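Long-range contacts in putative Lipoprotein (Clostridium perfringens, PDB 5J7R), which is of unknown function but carries a sporulation and spore germination (GerM-type) domain, consistent with a part in spore formation or germination: residues Ile60-Gln65 with Leu77-Leu83; Leu114-Ala119 with Phe152-Ile157. The contacts are given in a common frame with arbitrary orientation. Where two conformers were deposited one is given. Numbering follows the deposited sequence.

Interaction 1: Ile60-Gln65 with Leu77-Leu83; sequences IQALIQ and LPKDTKL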
loop_
_atom_site.group_PDB
_atom_site.type_symbol
_atom_site.label_atom_id
_atom_site.label_comp_id
_atom_site.label_asym_id
_atom_site.label_seq_id
_atom_site.Cartn_x
_atom_site.Cartn_y
_atom_site.Cartn_z
ATOM N N ILE A 60 -5.216 -11.834 4.238
ATOM C CA ILE A 60 -5.241 -13.168 4.845
ATOM C C ILE A 60 -5.493 -13.053 6.338
ATOM O O ILE A 60 -6.170 -13.906 6.924
ATOM C CB ILE A 60 -3.931 -13.971 4.605
ATOM C CG1 ILE A 60 -3.705 -14.206 3.112
ATOM C CG2 ILE A 60 -3.964 -15.329 5.317
ATOM C CD1 ILE A 60 -4.810 -14.972 2.412
ATOM N N GLN A 61 -4.957 -11.998 6.949
ATOM C CA GLN A 61 -5.118 -11.823 8.401
ATOM C C GLN A 61 -6.566 -11.544 8.650
ATOM O O GLN A 61 -7.119 -11.980 9.642
ATOM C CB GLN A 61 -4.350 -10.596 8.948
ATOM C CG GLN A 61 -3.734 -10.832 10.327
ATOM C CD GLN A 61 -2.551 -11.785 10.355
ATOM O OE1 GLN A 61 -2.606 -12.794 11.051
ATOM N NE2 GLN A 61 -1.493 -11.491 9.606
ATOM N N ALA A 62 -7.162 -10.761 7.754
ATOM C CA ALA A 62 -8.567 -10.398 7.869
ATOM C C ALA A 62 -9.488 -11.615 7.724
ATOM O O ALA A 62 -10.501 -11.700 8.407
ATOM C CB ALA A 62 -8.932 -9.316 6.865
ATOM N N LEU A 63 -9.129 -12.545 6.849
ATOM C CA LEU A 63 -9.913 -13.779 6.665
ATOM C C LEU A 63 -9.857 -14.640 7.926
ATOM O O LEU A 63 -10.858 -15.207 8.328
ATOM C CB LEU A 63 -9.418 -14.596 5.453
ATOM C CG LEU A 63 -9.606 -13.998 4.071
ATOM C CD1 LEU A 63 -8.956 -14.875 3.017
ATOM C CD2 LEU A 63 -11.080 -13.802 3.748
ATOM N N ILE A 64 -8.680 -14.730 8.535
ATOM C CA ILE A 64 -8.487 -15.510 9.762
ATOM C C ILE A 64 -9.299 -14.920 10.913
ATOM O O ILE A 64 -9.831 -15.660 11.724
ATOM C CB ILE A 64 -6.999 -15.590 10.152
ATOM C CG1 ILE A 64 -6.235 -16.416 9.110
ATOM C CG2 ILE A 64 -6.834 -16.250 11.520
ATOM C CD1 ILE A 64 -4.726 -16.374 9.261
ATOM N N GLN A 65 -9.380 -13.597 10.993
ATOM C CA GLN A 65 -10.171 -12.948 12.048
ATOM C C GLN A 65 -11.646 -13.329 11.942
ATOM O O GLN A 65 -12.361 -13.292 12.939
ATOM C CB GLN A 65 -10.005 -11.427 12.025
ATOM C CG GLN A 65 -8.612 -10.966 12.434
ATOM C CD GLN A 65 -8.404 -9.468 12.255
ATOM O OE1 GLN A 65 -9.365 -8.715 12.141
ATOM N NE2 GLN A 65 -7.140 -9.029 12.248
ATOM N N LEU A 77 -11.499 -20.371 7.919
ATOM C CA LEU A 77 -10.306 -20.918 8.571
ATOM C C LEU A 77 -10.519 -20.861 10.076
ATOM O O LEU A 77 -11.247 -19.994 10.550
ATOM C CB LEU A 77 -9.050 -20.100 8.227
ATOM C CG LEU A 77 -8.497 -20.134 6.800
ATOM C CD1 LEU A 77 -7.413 -19.086 6.616
ATOM C CD2 LEU A 77 -7.979 -21.525 6.455
ATOM N N PRO A 78 -9.905 -21.790 10.835
ATOM C CA PRO A 78 -10.034 -21.754 12.298
ATOM C C PRO A 78 -9.532 -20.430 12.883
ATOM O O PRO A 78 -8.562 -19.859 12.378
ATOM C CB PRO A 78 -9.147 -22.909 12.751
ATOM C CG PRO A 78 -9.206 -23.868 11.621
ATOM C CD PRO A 78 -9.215 -23.013 10.390
ATOM N N LYS A 79 -10.189 -19.957 13.937
ATOM C CA LYS A 79 -9.836 -18.682 14.561
ATOM C C LYS A 79 -8.420 -18.658 15.150
ATOM O O LYS A 79 -7.746 -17.628 15.101
ATOM C CB LYS A 79 -10.895 -18.269 15.583
ATOM C CG LYS A 79 -10.652 -16.852 16.115
ATOM C CD LYS A 79 -11.952 -16.082 16.345
ATOM C CE LYS A 79 -11.750 -14.790 17.100
ATOM N NZ LYS A 79 -13.038 -14.117 17.421
ATOM N N ASP A 80 -7.978 -19.798 15.685
ATOM C CA ASP A 80 -6.629 -19.905 16.267
ATOM C C ASP A 80 -5.505 -20.009 15.211
ATOM O O ASP A 80 -4.327 -20.024 15.572
ATOM C CB ASP A 80 -6.527 -21.040 17.312
ATOM C CG ASP A 80 -6.908 -22.409 16.763
ATOM O OD1 ASP A 80 -7.316 -22.521 15.588
ATOM O OD2 ASP A 80 -6.820 -23.384 17.542
ATOM N N THR A 81 -5.870 -20.075 13.924
ATOM C CA THR A 81 -4.884 -20.131 12.836
ATOM C C THR A 81 -4.013 -18.891 12.885
ATOM O O THR A 81 -4.475 -17.805 13.227
ATOM C CB THR A 81 -5.550 -20.191 11.436
ATOM O OG1 THR A 81 -6.415 -21.333 11.364
ATOM C CG2 THR A 81 -4.510 -20.282 10.316
ATOM N N LYS A 82 -2.752 -19.057 12.534
ATOM C CA LYS A 82 -1.813 -17.966 12.553
ATOM C C LYS A 82 -1.080 -17.897 11.242
ATOM O O LYS A 82 -0.671 -18.921 10.711
ATOM C CB LYS A 82 -0.806 -18.191 13.666
ATOM C CG LYS A 82 -1.441 -18.221 15.067
ATOM C CD LYS A 82 -0.380 -18.419 16.134
ATOM C CE LYS A 82 -0.951 -18.793 17.488
ATOM N NZ LYS A 82 0.084 -18.808 18.559
ATOM N N LEU A 83 -0.921 -16.686 10.725
ATOM C CA LEU A 83 -0.201 -16.483 9.482
ATOM C C LEU A 83 1.302 -16.402 9.807
ATOM O O LEU A 83 1.751 -15.453 10.438
ATOM C CB LEU A 83 -0.686 -15.205 8.798
ATOM C CG LEU A 83 -0.031 -14.851 7.467
ATOM C CD1 LEU A 83 -0.225 -15.938 6.435
ATOM C CD2 LEU A 83 -0.612 -13.561 6.962
HETATM O O HOH W 1 -3.655 -14.975 12.225
HETATM O O HOH W 2 -12.127 -17.385 11.051
#
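In this alpha/beta domain of the sporulation and spore germination family, the C-terminal part of helix 51-65 packs against the connection that leads to strand 83-89. The connection bends round the side chain of Ile64, which has the largest share of the buried surface. Apolar contacts do most of the work. Ile64 CG1 lies 3.8 Å from Leu77 CD1, and Ile64 CD1 lies 4.2 Å from Leu83 CB. One turn earlier on the helix, Ile60 CG2 meets Leu83 CD1 at 3.9 Å. Ile60 and Leu83 also both touch Ile95 of strand 92-97, so the contact runs into the core between helix and sheet. The connection contains a type I beta turn from Pro78 to Thr81. Pro78 O accepts two hydrogen bonds there, from Thr81 N at 3.1 Å and from Thr81 OG1 at 2.8 Å. The turn brings backbone carbonyls close to the helix: Ile64 CG2 is 3.3 Å from Thr81 O. Polar links between the segments pass through water. One water lies 2.7 Å from Gln61 OE1 and 3.1 Å from Thr81 O. A second bridges the backbone near the end of the helix, donating to Ile64 O at 2.9 Å and to Leu77 O at 2.8 Å.

Interaction 2: Leu114-Ala119 with Phe152-Ile157; sequences LEGIIA and FGKEDI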
loop_
_atom_site.group_PDB
_atom_site.type_symbol
_atom_site.label_atom_id
_atom_site.label_comp_id
_atom_site.label_asym_id
_atom_site.label_seq_id
_atom_site.Cartn_x
_atom_site.Cartn_y
_atom_site.Cartn_z
ATOM N N LEU A 114 -11.081 -22.806 0.156
ATOM C CA LEU A 114 -10.116 -22.587 -0.926
ATOM C C LEU A 114 -10.613 -21.526 -1.921
ATOM O O LEU A 114 -9.831 -20.684 -2.372
ATOM C CB LEU A 114 -9.773 -23.903 -1.629
ATOM C CG LEU A 114 -9.258 -25.027 -0.709
ATOM C CD1 LEU A 114 -8.921 -26.258 -1.542
ATOM C CD2 LEU A 114 -8.058 -24.617 0.134
ATOM N N GLU A 115 -11.902 -21.554 -2.251
ATOM C CA GLU A 115 -12.464 -20.561 -3.169
ATOM C C GLU A 115 -12.463 -19.165 -2.527
ATOM O O GLU A 115 -12.266 -18.170 -3.221
ATOM C CB GLU A 115 -13.877 -20.938 -3.622
ATOM C CG GLU A 115 -13.929 -22.156 -4.536
ATOM C CD GLU A 115 -15.337 -22.531 -4.990
ATOM O OE1 GLU A 115 -16.301 -21.995 -4.423
ATOM O OE2 GLU A 115 -15.487 -23.381 -5.900
ATOM N N GLY A 116 -12.680 -19.107 -1.210
ATOM C CA GLY A 116 -12.689 -17.837 -0.469
ATOM C C GLY A 116 -11.313 -17.176 -0.401
ATOM O O GLY A 116 -11.189 -15.967 -0.559
ATOM N N ILE A 117 -10.284 -17.985 -0.175
ATOM C CA ILE A 117 -8.917 -17.498 -0.125
ATOM C C ILE A 117 -8.533 -16.974 -1.521
ATOM O O ILE A 117 -8.033 -15.862 -1.650
ATOM C CB ILE A 117 -7.944 -18.592 0.362
ATOM C CG1 ILE A 117 -8.292 -18.969 1.806
ATOM C CG2 ILE A 117 -6.500 -18.097 0.323
ATOM C CD1 ILE A 117 -7.540 -20.172 2.345
ATOM N N ILE A 118 -8.804 -17.768 -2.550
ATOM C CA ILE A 118 -8.497 -17.386 -3.935
ATOM C C ILE A 118 -9.231 -16.135 -4.362
ATOM O O ILE A 118 -8.625 -15.218 -4.908
ATOM C CB ILE A 118 -8.800 -18.533 -4.919
ATOM C CG1 ILE A 118 -7.767 -19.644 -4.710
ATOM C CG2 ILE A 118 -8.724 -18.053 -6.371
ATOM C CD1 ILE A 118 -7.982 -20.874 -5.565
ATOM N N ALA A 119 -10.531 -16.086 -4.107
ATOM C CA ALA A 119 -11.318 -14.924 -4.496
ATOM C C ALA A 119 -10.807 -13.670 -3.791
ATOM O O ALA A 119 -10.797 -12.592 -4.376
ATOM C CB ALA A 119 -12.783 -15.141 -4.183
ATOM N N PHE A 152 -2.171 -23.496 -7.101
ATOM C CA PHE A 152 -3.449 -23.643 -7.811
ATOM C C PHE A 152 -4.247 -22.348 -7.873
ATOM O O PHE A 152 -4.087 -21.464 -7.029
ATOM C CB PHE A 152 -4.302 -24.745 -7.156
ATOM C CG PHE A 152 -4.680 -24.466 -5.727
ATOM C CD1 PHE A 152 -3.819 -24.796 -4.694
ATOM C CD2 PHE A 152 -5.898 -23.883 -5.413
ATOM C CE1 PHE A 152 -4.149 -24.525 -3.375
ATOM C CE2 PHE A 152 -6.240 -23.616 -4.095
ATOM C CZ PHE A 152 -5.363 -23.940 -3.074
ATOM N N GLY A 153 -5.094 -22.254 -8.896
ATOM C CA GLY A 153 -5.971 -21.106 -9.119
ATOM C C GLY A 153 -7.410 -21.581 -9.019
ATOM O O GLY A 153 -7.657 -22.727 -8.639
ATOM N N LYS A 154 -8.354 -20.699 -9.348
ATOM C CA LYS A 154 -9.793 -21.018 -9.297
ATOM C C LYS A 154 -10.129 -22.227 -10.181
ATOM O O LYS A 154 -10.770 -23.180 -9.725
ATOM C CB LYS A 154 -10.628 -19.805 -9.759
ATOM C CG LYS A 154 -12.161 -19.996 -9.635
ATOM C CD LYS A 154 -12.690 -19.969 -8.214
ATOM C CE LYS A 154 -12.595 -18.588 -7.577
ATOM N NZ LYS A 154 -13.103 -18.578 -6.179
ATOM N N GLU A 155 -9.678 -22.172 -11.437
ATOM C CA GLU A 155 -9.913 -23.236 -12.432
ATOM C C GLU A 155 -9.459 -24.629 -11.989
ATOM O O GLU A 155 -10.104 -25.625 -12.297
ATOM C CB GLU A 155 -9.179 -22.908 -13.741
ATOM C CG GLU A 155 -9.591 -21.604 -14.405
ATOM C CD GLU A 155 -11.051 -21.587 -14.808
ATOM O OE1 GLU A 155 -11.540 -20.519 -15.230
ATOM O OE2 GLU A 155 -11.711 -22.642 -14.703
ATOM N N ASP A 156 -8.342 -24.681 -11.272
ATOM C CA ASP A 156 -7.771 -25.944 -10.804
ATOM C C ASP A 156 -8.492 -26.637 -9.642
ATOM O O ASP A 156 -8.223 -27.802 -9.394
ATOM C CB ASP A 156 -6.318 -25.691 -10.370
ATOM C CG ASP A 156 -5.463 -25.055 -11.470
ATOM O OD1 ASP A 156 -5.648 -25.394 -12.659
ATOM O OD2 ASP A 156 -4.588 -24.224 -11.127
ATOM N N ILE A 157 -9.402 -25.951 -8.946
ATOM C CA ILE A 157 -10.081 -26.543 -7.765
ATOM C C ILE A 157 -10.820 -27.872 -8.001
ATOM O O ILE A 157 -10.570 -28.837 -7.271
ATOM C CB ILE A 157 -10.986 -25.520 -7.024
ATOM C CG1 ILE A 157 -10.139 -24.357 -6.489
ATOM C CG2 ILE A 157 -11.716 -26.191 -5.861
ATOM C CD1 ILE A 157 -10.939 -23.248 -5.839
#
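Ile118 is the main bump on this face of helix 107-121. It fits a hollow made by Phe152, the Gly153 backbone and Ile157. Ile118 CD1 is 3.6 Å from Phe152 CE2, 3.6 Å from Gly153 C and 3.8 Å from Ile157 CD1. The Ile118 methyl thus rests on the Gly153 main chain. One turn earlier, Leu114 extends the same ridge: Leu114 CD2 reaches Phe152 CZ at 4.2 Å. Ile157 returns the fit. Ile157 CD1 lies among Leu114, Glu115 and Ile118, and is 3.4 Å from Glu115 CG. Lys154 folds over the helix, and Lys154 NZ makes a weak hydrogen bond of 3.1 Å to Glu115 O. Glu115 OE2 is hydrogen-bonded to Gln111 NE2, one turn back on the same helix. A type I beta turn from Lys154 to Ile157 brings Ile157 back to the helix. Asp156 OD2 accepts a 3.0 Å hydrogen bond from Gly153 N. Phe152 is hydrogen-bonded through its backbone to Ile130 of strand 129-134, and Ile118 packs on Ile130. The arrangement is that of an alpha/beta fold: a helix packs on a mixed sheet, and the later segment, beside edge strand 129-134, closes that flank.

How the interactions relate
Both segments of interaction 1 precede those of interaction 2 in the sequence. Their centres are about 17 Å apart. Each uses one helix, 51-65 for interaction 1 and 107-121 for interaction 2. The helices meet directly, with Leu63 CD1 4.1 Å from Ile117 CA and Ile60 CD1 4.1 Å from Ile117 CG2. Both also pack on the mixed sheet: Ile60 touches strand 92-97, and Ile118 touches strand 129-134. The contacts thus fasten two separate loop regions to the two helices that pack together on the mixed sheet. Both touch the second subunit, where Tyr30 packs on Leu63 and on Ala119, so the two helices share a partner in the assembly.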